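Local coordinates for glutathione transferase o1 (Bombyx mori, PDB 3RBT), which probably conjugates glutathione to substrates and reduces dehydroascorbate, as an Omega-class glutathione transferase, at residues Pro21-Lys26 with Glu79-Gln84; Leu42-Ala47 with His106-His111; Arg87-Ser92 with Cys96-Glu101; Met178-Val183 with Gln213-Asp218. All blocks are in the same frame, centred on the assembly; numbering follows the deposited sequence.

Contact 1 (Pro21-Lys26 with Glu79-Gln84); sequences PALTDK and EIPTDQ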
loop_
_atom_site.group_PDB
_atom_site.type_symbol
_atom_site.label_atom_id
_atom_site.label_comp_id
_atom_site.label_asym_id
_atom_site.label_seq_id
_atom_site.Cartn_x
_atom_site.Cartn_y
_atom_site.Cartn_z
ATOM N N PRO A 21 16.561 -14.360 22.291
ATOM C CA PRO A 21 16.525 -15.767 21.894
ATOM C C PRO A 21 15.492 -16.028 20.799
ATOM O O PRO A 21 14.727 -15.126 20.434
ATOM C CB PRO A 21 16.112 -16.476 23.187
ATOM C CG PRO A 21 15.294 -15.469 23.908
ATOM C CD PRO A 21 15.940 -14.150 23.615
ATOM N N ALA A 22 15.482 -17.255 20.281
ATOM C CA ALA A 22 14.463 -17.699 19.337
ATOM C C ALA A 22 13.068 -17.560 19.944
ATOM O O ALA A 22 12.893 -17.726 21.154
ATOM C CB ALA A 22 14.728 -19.148 18.927
ATOM N N LEU A 23 12.079 -17.255 19.108
ATOM C CA LEU A 23 10.700 -17.112 19.580
ATOM C C LEU A 23 10.134 -18.433 20.074
ATOM O O LEU A 23 10.490 -19.502 19.573
ATOM C CB LEU A 23 9.797 -16.565 18.476
ATOM C CG LEU A 23 10.090 -15.155 17.965
ATOM C CD1 LEU A 23 9.326 -14.953 16.672
ATOM C CD2 LEU A 23 9.742 -14.094 19.008
ATOM N N THR A 24 9.262 -18.354 21.070
ATOM C CA THR A 24 8.523 -19.525 21.510
ATOM C C THR A 24 7.031 -19.301 21.286
ATOM O O THR A 24 6.529 -19.524 20.187
ATOM C CB THR A 24 8.830 -19.902 22.980
ATOM O OG1 THR A 24 8.581 -18.776 23.833
ATOM C CG2 THR A 24 10.286 -20.337 23.129
ATOM N N ASP A 25 6.341 -18.822 22.316
ATOM C CA ASP A 25 4.882 -18.721 22.302
ATOM C C ASP A 25 4.381 -17.308 22.012
ATOM O O ASP A 25 3.176 -17.106 21.815
ATOM C CB ASP A 25 4.314 -19.218 23.643
ATOM C CG ASP A 25 4.686 -18.306 24.811
ATOM O OD1 ASP A 25 5.866 -17.898 24.909
ATOM O OD2 ASP A 25 3.795 -17.992 25.632
ATOM N N LYS A 26 5.296 -16.338 21.994
ATOM C CA LYS A 26 4.942 -14.932 21.774
ATOM C C LYS A 26 5.543 -14.385 20.487
ATOM O O LYS A 26 6.637 -14.785 20.073
ATOM C CB LYS A 26 5.393 -14.055 22.952
ATOM C CG LYS A 26 4.859 -14.494 24.316
ATOM C CD LYS A 26 5.229 -13.519 25.442
ATOM C CE LYS A 26 6.709 -13.568 25.812
ATOM N NZ LYS A 26 7.201 -14.933 26.239
ATOM N N GLU A 79 8.545 -9.753 14.433
ATOM C CA GLU A 79 9.246 -11.016 14.240
ATOM C C GLU A 79 8.289 -12.138 14.605
ATOM O O GLU A 79 7.684 -12.118 15.675
ATOM C CB GLU A 79 10.522 -11.087 15.087
ATOM C CG GLU A 79 11.424 -12.293 14.771
ATOM C CD GLU A 79 12.747 -12.273 15.531
ATOM O OE1 GLU A 79 12.775 -11.804 16.687
ATOM O OE2 GLU A 79 13.761 -12.731 14.973
ATOM N N ILE A 80 8.171 -13.115 13.706
ATOM C CA ILE A 80 7.168 -14.169 13.813
ATOM C C ILE A 80 7.835 -15.531 13.593
ATOM O O ILE A 80 8.880 -15.605 12.946
ATOM C CB ILE A 80 6.008 -13.955 12.793
ATOM C CG1 ILE A 80 6.537 -13.891 11.350
ATOM C CG2 ILE A 80 5.224 -12.670 13.111
ATOM C CD1 ILE A 80 5.480 -14.162 10.297
ATOM N N PRO A 81 7.260 -16.606 14.162
ATOM C CA PRO A 81 7.759 -17.937 13.808
ATOM C C PRO A 81 7.251 -18.315 12.426
ATOM O O PRO A 81 6.125 -17.958 12.067
ATOM C CB PRO A 81 7.135 -18.858 14.863
ATOM C CG PRO A 81 6.518 -17.972 15.889
ATOM C CD PRO A 81 6.266 -16.651 15.248
ATOM N N THR A 82 8.085 -18.990 11.643
ATOM C CA THR A 82 7.639 -19.558 10.376
ATOM C C THR A 82 8.113 -21.004 10.293
ATOM O O THR A 82 8.815 -21.475 11.192
ATOM C CB THR A 82 8.149 -18.762 9.139
ATOM O OG1 THR A 82 9.528 -19.059 8.902
ATOM C CG2 THR A 82 7.960 -17.243 9.319
ATOM N N ASP A 83 7.734 -21.690 9.214
ATOM C CA ASP A 83 8.169 -23.068 8.954
ATOM C C ASP A 83 9.682 -23.185 8.802
ATOM O O ASP A 83 10.263 -24.235 9.098
ATOM C CB ASP A 83 7.504 -23.608 7.686
ATOM C CG ASP A 83 6.058 -24.005 7.901
ATOM O OD1 ASP A 83 5.667 -24.286 9.059
ATOM O OD2 ASP A 83 5.307 -24.039 6.900
ATOM N N GLN A 84 10.300 -22.105 8.329
ATOM C CA GLN A 84 11.721 -22.071 8.029
ATOM C C GLN A 84 12.520 -21.277 9.072
ATOM O O GLN A 84 13.709 -21.011 8.883
ATOM C CB GLN A 84 11.939 -21.514 6.612
ATOM C CG GLN A 84 11.598 -22.513 5.488
ATOM C CD GLN A 84 11.760 -21.927 4.085
ATOM O OE1 GLN A 84 11.054 -20.994 3.702
ATOM N NE2 GLN A 84 12.686 -22.489 3.310
#
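Leu23 reaches Glu79, Ile80 and Pro81 with a single methyl group. Its CG lies anti to the carbonyl carbon (chi1 -64°), a setting that sends CD1 down onto the backbone where the strand 77-80 runs out. Leu23 CD1 rests 3.4 Å from Glu79 O and 3.5 Å from Ile80 C, so the methyl sits against the peptide groups as much as against side chains. On one flank the Pro81 ring approaches through its CD, 3.8 Å from Leu23 CD1; on the strand side the CG methylene of Glu79 stands 3.9 Å from Leu23 CD1. No hydrogen bond joins the two segments; the contact is van der Waals packing of one methyl on peptide groups and aliphatic carbons. The carboxylate of Glu79 is engaged by Arg28 in a salt bridge and by Tyr30 OH in a hydrogen bond, while its CG methylene lies on the leucine. Asp86 accepts from Leu23 N and thereby ties the leucine's backbone down as well. The arrangement belongs to one end of the sheet of the thioredoxin-like N-terminal domain of glutathione transferases: the segment leading into the first strand, 27-31, crosses the end of 77-80 at the start of its hairpin with 87-89.

Contact 2 (Leu42-Ala47 with His106-His111); sequences LLVLEA and HTLHSH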
loop_
_atom_site.group_PDB
_atom_site.type_symbol
_atom_site.label_atom_id
_atom_site.label_comp_id
_atom_site.label_asym_id
_atom_site.label_seq_id
_atom_site.Cartn_x
_atom_site.Cartn_y
_atom_site.Cartn_z
ATOM N N LEU A 42 0.871 -2.261 17.866
ATOM C CA LEU A 42 0.501 -2.572 19.257
ATOM C C LEU A 42 -1.021 -2.649 19.451
ATOM O O LEU A 42 -1.513 -3.533 20.141
ATOM C CB LEU A 42 1.121 -1.575 20.254
ATOM C CG LEU A 42 2.639 -1.665 20.467
ATOM C CD1 LEU A 42 3.163 -0.440 21.230
ATOM C CD2 LEU A 42 3.020 -2.962 21.192
ATOM N N LEU A 43 -1.748 -1.717 18.844
ATOM C CA LEU A 43 -3.217 -1.708 18.917
ATOM C C LEU A 43 -3.853 -2.981 18.341
ATOM O O LEU A 43 -4.731 -3.583 18.966
ATOM C CB LEU A 43 -3.784 -0.477 18.200
ATOM C CG LEU A 43 -3.466 0.879 18.836
ATOM C CD1 LEU A 43 -3.970 2.035 17.943
ATOM C CD2 LEU A 43 -3.973 0.994 20.283
ATOM N N VAL A 44 -3.392 -3.377 17.154
ATOM C CA VAL A 44 -3.896 -4.568 16.459
ATOM C C VAL A 44 -3.600 -5.849 17.236
ATOM O O VAL A 44 -4.503 -6.662 17.466
ATOM C CB VAL A 44 -3.366 -4.628 14.997
ATOM C CG1 VAL A 44 -3.735 -5.959 14.318
ATOM C CG2 VAL A 44 -3.930 -3.453 14.208
ATOM N N LEU A 45 -2.351 -6.018 17.661
ATOM C CA LEU A 45 -1.964 -7.167 18.494
ATOM C C LEU A 45 -2.863 -7.321 19.712
ATOM O O LEU A 45 -3.295 -8.430 20.059
ATOM C CB LEU A 45 -0.520 -7.019 18.968
ATOM C CG LEU A 45 0.600 -7.282 17.958
ATOM C CD1 LEU A 45 1.852 -6.564 18.417
ATOM C CD2 LEU A 45 0.855 -8.788 17.804
ATOM N N GLU A 46 -3.134 -6.197 20.365
ATOM C CA GLU A 46 -3.961 -6.175 21.564
ATOM C C GLU A 46 -5.415 -6.497 21.189
ATOM O O GLU A 46 -6.040 -7.355 21.808
ATOM C CB GLU A 46 -3.834 -4.807 22.253
ATOM C CG GLU A 46 -4.132 -4.801 23.753
ATOM C CD GLU A 46 -3.019 -5.406 24.602
ATOM O OE1 GLU A 46 -1.862 -4.949 24.532
ATOM O OE2 GLU A 46 -3.312 -6.341 25.360
ATOM N N ALA A 47 -5.927 -5.849 20.140
ATOM C CA ALA A 47 -7.286 -6.120 19.642
ATOM C C ALA A 47 -7.496 -7.595 19.308
ATOM O O ALA A 47 -8.558 -8.152 19.575
ATOM C CB ALA A 47 -7.597 -5.258 18.429
ATOM N N HIS A 106 -11.379 -12.563 16.437
ATOM C CA HIS A 106 -11.382 -11.099 16.579
ATOM C C HIS A 106 -10.956 -10.367 15.297
ATOM O O HIS A 106 -10.057 -9.522 15.321
ATOM C CB HIS A 106 -10.500 -10.671 17.755
ATOM C CG HIS A 106 -10.609 -11.573 18.945
ATOM N ND1 HIS A 106 -11.769 -11.694 19.681
ATOM C CD2 HIS A 106 -9.710 -12.407 19.518
ATOM C CE1 HIS A 106 -11.577 -12.559 20.661
ATOM N NE2 HIS A 106 -10.334 -13.001 20.588
ATOM N N THR A 107 -11.619 -10.700 14.193
ATOM C CA THR A 107 -11.304 -10.129 12.881
ATOM C C THR A 107 -11.591 -8.620 12.855
ATOM O O THR A 107 -12.549 -8.144 13.480
ATOM C CB THR A 107 -12.040 -10.896 11.739
ATOM O OG1 THR A 107 -11.845 -10.217 10.491
ATOM C CG2 THR A 107 -13.513 -10.974 12.007
ATOM N N LEU A 108 -10.737 -7.878 12.160
ATOM C CA LEU A 108 -10.772 -6.422 12.206
ATOM C C LEU A 108 -11.243 -5.812 10.898
ATOM O O LEU A 108 -11.983 -4.829 10.916
ATOM C CB LEU A 108 -9.411 -5.833 12.628
ATOM C CG LEU A 108 -9.025 -6.081 14.098
ATOM C CD1 LEU A 108 -7.561 -5.760 14.339
ATOM C CD2 LEU A 108 -9.932 -5.304 15.074
ATOM N N HIS A 109 -10.790 -6.378 9.777
ATOM C CA HIS A 109 -11.257 -5.955 8.458
ATOM C C HIS A 109 -12.712 -6.361 8.260
ATOM O O HIS A 109 -13.194 -7.344 8.848
ATOM C CB HIS A 109 -10.401 -6.549 7.328
ATOM C CG HIS A 109 -9.158 -5.768 7.030
ATOM N ND1 HIS A 109 -9.185 -4.510 6.464
ATOM C CD2 HIS A 109 -7.849 -6.064 7.220
ATOM C CE1 HIS A 109 -7.950 -4.070 6.313
ATOM N NE2 HIS A 109 -7.120 -4.993 6.763
ATOM N N SER A 110 -13.420 -5.582 7.454
ATOM C CA SER A 110 -14.766 -5.942 7.035
ATOM C C SER A 110 -14.744 -7.272 6.293
ATOM O O SER A 110 -13.792 -7.571 5.568
ATOM C CB SER A 110 -15.315 -4.864 6.105
ATOM O OG SER A 110 -16.521 -5.272 5.504
ATOM N N HIS A 111 -15.808 -8.046 6.464
ATOM C CA HIS A 111 -16.054 -9.269 5.696
ATOM C C HIS A 111 -16.448 -8.948 4.246
ATOM O O HIS A 111 -16.426 -9.818 3.379
ATOM C CB HIS A 111 -17.187 -10.072 6.360
ATOM C CG HIS A 111 -18.541 -9.460 6.180
ATOM N ND1 HIS A 111 -18.948 -8.335 6.867
ATOM C CD2 HIS A 111 -19.575 -9.801 5.374
ATOM C CE1 HIS A 111 -20.177 -8.017 6.502
ATOM N NE2 HIS A 111 -20.579 -8.888 5.592
#
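Val44 and Ala47, one turn apart on the helix 36-47, present their methyl groups to Leu108 in the loop 106-111. Val44 comes first along the helix. Its CG1 is anti to the backbone N (chi1 173°) and lies 3.8 Å from Leu108 CD1, the two side chains meeting at a slant. The other methyl of this valine, CG2, is turned to Cys96 on helix 92-102, which makes Val44 a wedge between that helix and the loop. Leu45 and Glu46 face other parts of the fold: Leu45 packs on Leu99 and Tyr52, while Glu46 OE1 is hydrogen-bonded to Tyr52 OH. At Ala47 the helix touches the loop again. Ala47 CB stands 4.1 Å from Leu108 CD2 and equally far from Leu108 CD1, so the fork of the leucine straddles the small alanine methyl. The backbone of Ala47 adds a further touch, because Ala47 O lies 3.7 Å from His106 CB and approaches the imidazole obliquely. These are van der Waals contacts, and no hydrogen bond crosses between the segments. The loop takes its polar fastening from another helix: Asp100 accepts from the backbone N of both Leu108 and His109, and Asp97 from His109 NE2. The backbone of Leu108 is also hydrogen-bonded to that of Met174. Leu108 is thereby set where three helices meet, with 36-47 meeting its methyls, 92-102 binding its backbone N through Asp100, and Met174, at the beginning of 174-186, packing against it, at the seam between the thioredoxin-like and the all-helical domains.

Contact 3 (Arg87-Ser92 with Cys96-Glu101); sequences RFLFES and CDYLDE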
loop_
_atom_site.group_PDB
_atom_site.type_symbol
_atom_site.label_atom_id
_atom_site.label_comp_id
_atom_site.label_asym_id
_atom_site.label_seq_id
_atom_site.Cartn_x
_atom_site.Cartn_y
_atom_site.Cartn_z
ATOM N N ARG A 87 11.234 -14.966 11.370
ATOM C CA ARG A 87 11.345 -14.005 10.277
ATOM C C ARG A 87 10.876 -12.610 10.663
ATOM O O ARG A 87 9.907 -12.441 11.417
ATOM C CB ARG A 87 10.570 -14.485 9.038
ATOM C CG ARG A 87 11.130 -15.740 8.362
ATOM C CD ARG A 87 12.544 -15.562 7.811
ATOM N NE ARG A 87 13.063 -16.831 7.308
ATOM C CZ ARG A 87 13.905 -17.625 7.971
ATOM N NH1 ARG A 87 14.358 -17.283 9.171
ATOM N NH2 ARG A 87 14.310 -18.770 7.430
ATOM N N PHE A 88 11.576 -11.620 10.126
ATOM C CA PHE A 88 11.161 -10.236 10.222
ATOM C C PHE A 88 10.032 -9.963 9.226
ATOM O O PHE A 88 10.084 -10.394 8.072
ATOM C CB PHE A 88 12.346 -9.316 9.915
ATOM C CG PHE A 88 13.265 -9.054 11.088
ATOM C CD1 PHE A 88 14.101 -7.930 11.076
ATOM C CD2 PHE A 88 13.302 -9.905 12.192
ATOM C CE1 PHE A 88 14.969 -7.664 12.133
ATOM C CE2 PHE A 88 14.154 -9.645 13.258
ATOM C CZ PHE A 88 14.998 -8.522 13.230
ATOM N N LEU A 89 8.999 -9.273 9.695
ATOM C CA LEU A 89 7.961 -8.728 8.824
ATOM C C LEU A 89 7.989 -7.216 8.941
ATOM O O LEU A 89 8.061 -6.684 10.048
ATOM C CB LEU A 89 6.574 -9.251 9.205
ATOM C CG LEU A 89 6.035 -10.513 8.514
ATOM C CD1 LEU A 89 4.575 -10.765 8.927
ATOM C CD2 LEU A 89 6.122 -10.394 7.015
ATOM N N PHE A 90 7.934 -6.543 7.792
ATOM C CA PHE A 90 8.055 -5.092 7.717
ATOM C C PHE A 90 6.759 -4.435 7.248
ATOM O O PHE A 90 5.880 -5.106 6.691
ATOM C CB PHE A 90 9.191 -4.694 6.751
ATOM C CG PHE A 90 10.543 -5.253 7.114
ATOM C CD1 PHE A 90 11.108 -6.282 6.367
ATOM C CD2 PHE A 90 11.261 -4.737 8.188
ATOM C CE1 PHE A 90 12.362 -6.798 6.687
ATOM C CE2 PHE A 90 12.518 -5.252 8.527
ATOM C CZ PHE A 90 13.070 -6.277 7.771
ATOM N N GLU A 91 6.682 -3.117 7.461
ATOM C CA GLU A 91 5.600 -2.237 6.984
ATOM C C GLU A 91 4.287 -2.438 7.746
ATOM O O GLU A 91 3.677 -3.513 7.670
ATOM C CB GLU A 91 5.407 -2.347 5.465
ATOM C CG GLU A 91 6.617 -1.896 4.651
ATOM C CD GLU A 91 6.303 -1.674 3.187
ATOM O OE1 GLU A 91 5.107 -1.537 2.845
ATOM O OE2 GLU A 91 7.262 -1.630 2.366
ATOM N N SER A 92 3.862 -1.401 8.475
ATOM C CA SER A 92 2.777 -1.526 9.469
ATOM C C SER A 92 1.465 -2.051 8.888
ATOM O O SER A 92 0.783 -2.843 9.525
ATOM C CB SER A 92 2.528 -0.191 10.200
ATOM O OG SER A 92 2.018 0.790 9.310
ATOM N N CYS A 96 -0.117 -5.565 10.041
ATOM C CA CYS A 96 -1.432 -5.622 10.641
ATOM C C CYS A 96 -2.367 -6.518 9.842
ATOM O O CYS A 96 -3.182 -7.222 10.435
ATOM C CB CYS A 96 -2.022 -4.214 10.784
ATOM S SG CYS A 96 -1.205 -3.187 12.049
ATOM N N ASP A 97 -2.245 -6.486 8.511
ATOM C CA ASP A 97 -3.047 -7.341 7.632
ATOM C C ASP A 97 -2.651 -8.812 7.767
ATOM O O ASP A 97 -3.522 -9.692 7.786
ATOM C CB ASP A 97 -2.978 -6.880 6.163
ATOM C CG ASP A 97 -3.738 -5.563 5.921
ATOM O OD1 ASP A 97 -4.491 -5.115 6.813
ATOM O OD2 ASP A 97 -3.599 -4.984 4.827
ATOM N N TYR A 98 -1.346 -9.059 7.895
ATOM C CA TYR A 98 -0.847 -10.402 8.195
ATOM C C TYR A 98 -1.531 -10.939 9.455
ATOM O O TYR A 98 -2.064 -12.037 9.451
ATOM C CB TYR A 98 0.683 -10.419 8.378
ATOM C CG TYR A 98 1.140 -11.701 9.022
ATOM C CD1 TYR A 98 1.241 -12.872 8.275
ATOM C CD2 TYR A 98 1.403 -11.763 10.391
ATOM C CE1 TYR A 98 1.629 -14.066 8.867
ATOM C CE2 TYR A 98 1.788 -12.958 10.990
ATOM C CZ TYR A 98 1.894 -14.102 10.227
ATOM O OH TYR A 98 2.273 -15.297 10.811
ATOM N N LEU A 99 -1.511 -10.143 10.522
ATOM C CA LEU A 99 -2.108 -10.523 11.802
ATOM C C LEU A 99 -3.600 -10.795 11.683
ATOM O O LEU A 99 -4.101 -11.742 12.285
ATOM C CB LEU A 99 -1.855 -9.448 12.865
ATOM C CG LEU A 99 -0.374 -9.222 13.222
ATOM C CD1 LEU A 99 -0.222 -8.014 14.137
ATOM C CD2 LEU A 99 0.215 -10.488 13.868
ATOM N N ASP A 100 -4.305 -9.978 10.899
ATOM C CA ASP A 100 -5.748 -10.156 10.744
ATOM C C ASP A 100 -6.138 -11.408 9.951
ATOM O O ASP A 100 -7.210 -11.985 10.191
ATOM C CB ASP A 100 -6.428 -8.918 10.151
ATOM C CG ASP A 100 -7.889 -8.827 10.541
ATOM O OD1 ASP A 100 -8.211 -9.125 11.702
ATOM O OD2 ASP A 100 -8.719 -8.445 9.704
ATOM N N GLU A 101 -5.271 -11.813 9.029
ATOM C CA GLU A 101 -5.424 -13.047 8.238
ATOM C C GLU A 101 -4.957 -14.303 8.981
ATOM O O GLU A 101 -5.618 -15.338 8.952
ATOM C CB GLU A 101 -4.605 -12.938 6.946
ATOM C CG GLU A 101 -5.153 -11.996 5.915
ATOM C CD GLU A 101 -4.259 -11.831 4.695
ATOM O OE1 GLU A 101 -4.596 -10.991 3.846
ATOM O OE2 GLU A 101 -3.220 -12.513 4.568
#
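The last strand of the thioredoxin-like domain turns here into the helix 92-102, and Leu89 of the strand packs on Tyr98 of the helix. Leu89 CD1 lies over one face of the phenol ring, 3.8 Å from the Tyr98 centroid and 22° off the normal, a CH-pi contact displaced toward CG and CD2. The tyrosine's CG is anti to its own nitrogen (chi1 165°), which turns the ring toward the strand, where Leu89 meets its face, and the two side chains cross at about a right angle. At the start of the helix, Cys96 N donates to Ser92 O at 2.9 Å with an N-H...O angle of 158°, a first-turn bond following the N-cap residue Glu91. Ser92 OG is held by Arg40. A serine in place of Tyr98 would probably leave the Leu89 methyl without its aromatic face and open a gap between strand and helix. In the second subunit, Pro113 packs on Tyr98, and Arg120 and Lys116 form salt bridges with Asp97 and Glu101. Within the chain, helix 92-102 lies against the sheet through Tyr98 on Ile80 and Leu99 on Leu78 of strand 77-80, and against helix 36-47, which Cys96 meets at Val41.

Contact 4 (Met178-Val183 with Gln213-Asp218); sequences MVWPWV and QMQLDD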
loop_
_atom_site.group_PDB
_atom_site.type_symbol
_atom_site.label_atom_id
_atom_site.label_comp_id
_atom_site.label_asym_id
_atom_site.label_seq_id
_atom_site.Cartn_x
_atom_site.Cartn_y
_atom_site.Cartn_z
ATOM N N MET A 178 -5.948 1.680 12.752
ATOM C CA MET A 178 -4.901 2.133 11.823
ATOM C C MET A 178 -4.688 3.644 11.905
ATOM O O MET A 178 -3.572 4.136 11.785
ATOM C CB MET A 178 -5.237 1.750 10.371
ATOM C CG MET A 178 -5.095 0.249 10.028
ATOM S SD MET A 178 -3.566 -0.522 10.590
ATOM C CE MET A 178 -2.460 -0.153 9.251
ATOM N N VAL A 179 -5.779 4.360 12.125
ATOM C CA VAL A 179 -5.828 5.810 12.085
ATOM C C VAL A 179 -5.537 6.437 13.463
ATOM O O VAL A 179 -4.998 7.554 13.553
ATOM C CB VAL A 179 -7.229 6.214 11.531
ATOM C CG1 VAL A 179 -7.838 7.356 12.246
ATOM C CG2 VAL A 179 -7.177 6.417 10.007
ATOM N N TRP A 180 -5.862 5.700 14.522
ATOM C CA TRP A 180 -5.823 6.239 15.880
ATOM C C TRP A 180 -4.494 6.853 16.348
ATOM O O TRP A 180 -4.511 7.937 16.931
ATOM C CB TRP A 180 -6.325 5.223 16.918
ATOM C CG TRP A 180 -6.430 5.867 18.275
ATOM C CD1 TRP A 180 -5.668 5.608 19.368
ATOM C CD2 TRP A 180 -7.322 6.930 18.646
ATOM N NE1 TRP A 180 -6.039 6.432 20.413
ATOM C CE2 TRP A 180 -7.050 7.255 19.987
ATOM C CE3 TRP A 180 -8.320 7.643 17.963
ATOM C CZ2 TRP A 180 -7.762 8.247 20.677
ATOM C CZ3 TRP A 180 -9.009 8.638 18.639
ATOM C CH2 TRP A 180 -8.727 8.933 19.982
ATOM N N PRO A 181 -3.351 6.171 16.121
ATOM C CA PRO A 181 -2.122 6.713 16.696
ATOM C C PRO A 181 -1.885 8.202 16.397
ATOM O O PRO A 181 -1.524 8.944 17.306
ATOM C CB PRO A 181 -1.032 5.828 16.070
ATOM C CG PRO A 181 -1.713 4.525 15.915
ATOM C CD PRO A 181 -3.088 4.892 15.432
ATOM N N TRP A 182 -2.120 8.631 15.160
ATOM C CA TRP A 182 -1.941 10.032 14.794
ATOM C C TRP A 182 -3.015 10.925 15.403
ATOM O O TRP A 182 -2.710 12.025 15.858
ATOM C CB TRP A 182 -1.836 10.204 13.273
ATOM C CG TRP A 182 -0.559 9.591 12.779
ATOM C CD1 TRP A 182 0.648 10.225 12.594
ATOM C CD2 TRP A 182 -0.343 8.216 12.451
ATOM N NE1 TRP A 182 1.590 9.324 12.158
ATOM C CE2 TRP A 182 1.009 8.084 12.066
ATOM C CE3 TRP A 182 -1.166 7.079 12.434
ATOM C CZ2 TRP A 182 1.556 6.859 11.663
ATOM C CZ3 TRP A 182 -0.620 5.866 12.039
ATOM C CH2 TRP A 182 0.730 5.766 11.665
ATOM N N VAL A 183 -4.253 10.434 15.449
ATOM C CA VAL A 183 -5.343 11.181 16.074
ATOM C C VAL A 183 -5.071 11.448 17.569
ATOM O O VAL A 183 -5.264 12.563 18.053
ATOM C CB VAL A 183 -6.717 10.505 15.832
ATOM C CG1 VAL A 183 -7.827 11.232 16.583
ATOM C CG2 VAL A 183 -7.030 10.488 14.342
ATOM N N GLN A 213 -14.983 8.485 22.111
ATOM C CA GLN A 213 -15.311 7.075 22.273
ATOM C C GLN A 213 -14.078 6.176 22.166
ATOM O O GLN A 213 -13.932 5.238 22.941
ATOM C CB GLN A 213 -16.390 6.654 21.266
ATOM C CG GLN A 213 -17.785 7.185 21.607
ATOM C CD GLN A 213 -18.346 6.572 22.875
ATOM O OE1 GLN A 213 -18.361 5.346 23.034
ATOM N NE2 GLN A 213 -18.815 7.419 23.786
ATOM N N MET A 214 -13.191 6.475 21.215
ATOM C CA MET A 214 -11.945 5.721 21.072
ATOM C C MET A 214 -11.103 5.823 22.339
ATOM O O MET A 214 -10.485 4.850 22.741
ATOM C CB MET A 214 -11.130 6.211 19.873
ATOM C CG MET A 214 -11.662 5.793 18.511
ATOM S SD MET A 214 -11.609 4.018 18.166
ATOM C CE MET A 214 -9.839 3.732 18.019
ATOM N N GLN A 215 -11.088 6.996 22.973
ATOM C CA GLN A 215 -10.314 7.177 24.210
ATOM C C GLN A 215 -10.749 6.253 25.357
ATOM O O GLN A 215 -9.949 5.939 26.245
ATOM C CB GLN A 215 -10.334 8.638 24.660
ATOM C CG GLN A 215 -9.451 9.547 23.801
ATOM C CD GLN A 215 -9.567 11.002 24.196
ATOM O OE1 GLN A 215 -10.177 11.799 23.484
ATOM N NE2 GLN A 215 -9.000 11.354 25.355
ATOM N N LEU A 216 -12.004 5.808 25.322
ATOM C CA LEU A 216 -12.543 4.926 26.353
ATOM C C LEU A 216 -12.312 3.442 26.074
ATOM O O LEU A 216 -12.515 2.609 26.961
ATOM C CB LEU A 216 -14.038 5.206 26.575
ATOM C CG LEU A 216 -14.435 6.643 26.949
ATOM C CD1 LEU A 216 -15.950 6.780 27.092
ATOM C CD2 LEU A 216 -13.733 7.093 28.226
ATOM N N ASP A 217 -11.874 3.125 24.855
ATOM C CA ASP A 217 -11.619 1.745 24.420
ATOM C C ASP A 217 -10.457 1.140 25.212
ATOM O O ASP A 217 -9.387 1.746 25.325
ATOM C CB ASP A 217 -11.319 1.731 22.912
ATOM C CG ASP A 217 -11.420 0.346 22.289
ATOM O OD1 ASP A 217 -12.502 -0.286 22.356
ATOM O OD2 ASP A 217 -10.421 -0.102 21.698
ATOM N N ASP A 218 -10.680 -0.053 25.761
ATOM C CA ASP A 218 -9.693 -0.739 26.607
ATOM C C ASP A 218 -8.344 -0.973 25.934
ATOM O O ASP A 218 -7.292 -0.878 26.574
ATOM C CB ASP A 218 -10.255 -2.067 27.106
ATOM C CG ASP A 218 -11.472 -1.881 27.984
ATOM O OD1 ASP A 218 -11.313 -1.843 29.229
ATOM O OD2 ASP A 218 -12.580 -1.740 27.423
#
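Trp180 and Met214 make the tight part of this helix-helix contact. The indole CG is anti to the backbone N (chi1 -173°), which directs the ring toward helix 205-216, where the two side chains run past each other in opposite directions. Met214 CB sits over one face of the six-membered ring, 3.6 Å from the Trp180 centroid and 17° off the normal, a CH-pi contact whose closest approach is 3.5 Å, from Met214 CB to Trp180 CZ3. The methionine is bent at chi2 and chi3, so it folds back across the indole: Met214 CE comes to 4.0 Å from Trp180 CG, while Met214 SD stands 5.4 Å from the centroid of the six-membered ring, an oblique Met-aromatic contact. Both residues are buried, and Trp210 adds an edge-to-face neighbour to the indole. The looser side lies toward Gln215, which is partly exposed. Its CG methylene meets the rim of the ring near the ring plane, 3.8 Å from Trp180 CZ2, and its extended chain crosses the indole at about a right angle. Trp180 NE1 is hydrogen-bonded to Glu184, one turn on in its own helix. A leucine in place of Trp180 would probably leave Met214 without the flat surface it folds over, and Glu184 without this N-H donor. No hydrogen bond links the two segments, so the union rests on apolar and aromatic packing, part of the core of the all-helical C-terminal domain of the glutathione transferase fold, where helix 205-216 packs on helix 174-186.

How the contacts relate
Contacts 3 and 4 are buried, whereas contacts 1 and 2 are partly open to solvent at loops. Contacts 1 and 3 share the sheet: Ile80 O accepts from Arg87 N at 2.9 Å, and both touch the second subunit, as contacts 2 and 4 do not. Contact 2 touches helix 92-102 of contact 3, and the two are joined by hydrogen bonds from His109 and Leu108 to Asp97 and Asp100, with contact 3 nested in the chain loop that contact 2 closes. Contact 4 is helix-on-helix packing in the other domain, reached from contact 2 through Leu43 on Pro181 and from contact 3 through Cys96 on Met178. Aliphatic methyls carry the two partly exposed contacts; an aromatic face carries each buried one.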